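Local coordinates for L-lysine 6-monooxygenase (Pseudomonas syringae pv. tomato, PDB 5CQF), which probably hydroxylates the side-chain amine of L-lysine in siderophore biosynthesis, as an FAD- and NADP-dependent flavoprotein monooxygenase, at residues 288-291 with 292-296. Residues are numbered along the deposited sequence; the frame is centred on the assembly and turned at random.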
loop_
_atom_site.group_PDB
_atom_site.type_symbol
_atom_site.label_atom_id
_atom_site.label_comp_id
_atom_site.label_asym_id
_atom_site.label_seq_id
_atom_site.Cartn_x
_atom_site.Cartn_y
_atom_site.Cartn_z
ATOM N N ASP A 288 1.923 8.725 6.840
ATOM C CA ASP A 288 1.839 7.687 7.907
ATOM C C ASP A 288 1.570 8.279 9.274
ATOM O O ASP A 288 0.956 7.618 10.108
ATOM C CB ASP A 288 3.086 6.795 7.974
ATOM C CG ASP A 288 3.364 6.092 6.668
ATOM O OD1 ASP A 288 2.423 5.901 5.854
ATOM O OD2 ASP A 288 4.548 5.736 6.442
ATOM N N GLU A 289 2.015 9.508 9.513
ATOM C CA GLU A 289 1.698 10.193 10.773
ATOM C C GLU A 289 0.205 10.535 10.866
ATOM O O GLU A 289 -0.431 10.260 11.888
ATOM C CB GLU A 289 2.542 11.448 10.949
ATOM C CG GLU A 289 4.011 11.164 11.266
ATOM C CD GLU A 289 4.222 10.463 12.613
ATOM O OE1 GLU A 289 3.581 10.846 13.642
ATOM O OE2 GLU A 289 5.049 9.525 12.641
ATOM N N ARG A 290 -0.347 11.099 9.800
ATOM C CA ARG A 290 -1.785 11.343 9.714
ATOM C C ARG A 290 -2.553 10.058 9.947
ATOM O O ARG A 290 -3.520 10.034 10.690
ATOM C CB ARG A 290 -2.180 11.890 8.334
ATOM C CG ARG A 290 -2.080 13.397 8.185
ATOM C CD ARG A 290 -2.953 14.163 9.193
ATOM N NE ARG A 290 -4.393 13.808 9.156
ATOM C CZ ARG A 290 -5.123 13.349 10.189
ATOM N NH1 ARG A 290 -4.583 13.138 11.395
ATOM N NH2 ARG A 290 -6.415 13.093 10.006
ATOM N N GLN A 291 -2.117 9.000 9.277
ATOM C CA GLN A 291 -2.759 7.710 9.405
ATOM C C GLN A 291 -2.704 7.210 10.841
ATOM O O GLN A 291 -3.681 6.696 11.347
ATOM C CB GLN A 291 -2.140 6.709 8.411
ATOM C CG GLN A 291 -2.517 5.234 8.572
ATOM C CD GLN A 291 -4.018 4.963 8.501
ATOM O OE1 GLN A 291 -4.775 5.737 7.902
ATOM N NE2 GLN A 291 -4.459 3.851 9.127
ATOM N N LYS A 292 -1.581 7.368 11.520
ATOM C CA LYS A 292 -1.467 6.841 12.897
ATOM C C LYS A 292 -2.456 7.560 13.805
ATOM O O LYS A 292 -3.154 6.933 14.635
ATOM C CB LYS A 292 -0.032 6.971 13.438
ATOM C CG LYS A 292 0.818 5.731 13.207
ATOM C CD LYS A 292 2.285 6.048 12.939
ATOM C CE LYS A 292 3.059 6.377 14.198
ATOM N NZ LYS A 292 4.220 7.292 13.930
ATOM N N LEU A 293 -2.516 8.877 13.640
ATOM C CA LEU A 293 -3.378 9.695 14.488
ATOM C C LEU A 293 -4.822 9.401 14.186
ATOM O O LEU A 293 -5.579 9.117 15.086
ATOM C CB LEU A 293 -3.065 11.184 14.344
ATOM C CG LEU A 293 -3.996 12.112 15.127
ATOM C CD1 LEU A 293 -3.982 11.816 16.617
ATOM C CD2 LEU A 293 -3.558 13.525 14.877
ATOM N N PHE A 294 -5.203 9.394 12.921
ATOM C CA PHE A 294 -6.610 9.104 12.562
ATOM C C PHE A 294 -7.061 7.680 12.988
ATOM O O PHE A 294 -8.156 7.481 13.535
ATOM C CB PHE A 294 -6.792 9.338 11.053
ATOM C CG PHE A 294 -8.192 9.150 10.577
ATOM C CD1 PHE A 294 -9.117 10.209 10.616
ATOM C CD2 PHE A 294 -8.609 7.918 10.090
ATOM C CE1 PHE A 294 -10.433 10.016 10.181
ATOM C CE2 PHE A 294 -9.928 7.720 9.670
ATOM C CZ PHE A 294 -10.835 8.769 9.710
ATOM N N SER A 295 -6.214 6.689 12.775
ATOM C CA SER A 295 -6.545 5.306 13.180
ATOM C C SER A 295 -6.758 5.143 14.691
ATOM O O SER A 295 -7.689 4.483 15.119
ATOM C CB SER A 295 -5.452 4.342 12.714
ATOM O OG SER A 295 -5.697 3.019 13.149
ATOM N N LEU A 296 -5.898 5.767 15.486
ATOM C CA LEU A 296 -5.978 5.663 16.924
ATOM C C LEU A 296 -7.219 6.336 17.470
ATOM O O LEU A 296 -7.878 5.808 18.359
ATOM C CB LEU A 296 -4.725 6.293 17.554
ATOM C CG LEU A 296 -4.622 6.308 19.096
ATOM C CD1 LEU A 296 -4.997 4.944 19.667
ATOM C CD2 LEU A 296 -3.211 6.695 19.528
#
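The flat guanidinium of Arg290 reaches along its own helix toward Leu293 and Phe294, one turn on. Leu293 meets it at the edge, near its plane, with CD2 3.7 Å from NH1 of Arg290. Phe294 approaches obliquely: its CB lies 3.9 Å from NH2 of Arg290, and ring and guanidinium stand nearly perpendicular, 87° apart. Bends at chi2 and chi3 carry the arginine chain forward over the next turn. The carboxylate of Glu289 turns to another side of the helix, where it forms an i to i+3 salt bridge with Lys292. NZ of Lys292 comes within 2.7 Å of OE2 of Glu289, from above the carboxylate plane and 41° out of it, while both side chains run side by side in the same direction. Beneath these groups the backbone keeps its i to i+4 ladder; the bond from Phe294 N to Arg290 O is the straightest, at 171°. These turns belong to helix 287-302, at the surface of the subunit. Glu289 and Leu293 face helix 214-226, which follows strand 206-210 of a parallel sheet, whereas Arg290 and Phe294 touch Lys242 in a loop. Gln291 and Phe294 pack on Leu105 of the second subunit, whose Arg107 is hydrogen-bonded to Ser295 OG, so the helix packs on helix 214-226 and also takes part in the subunit interface.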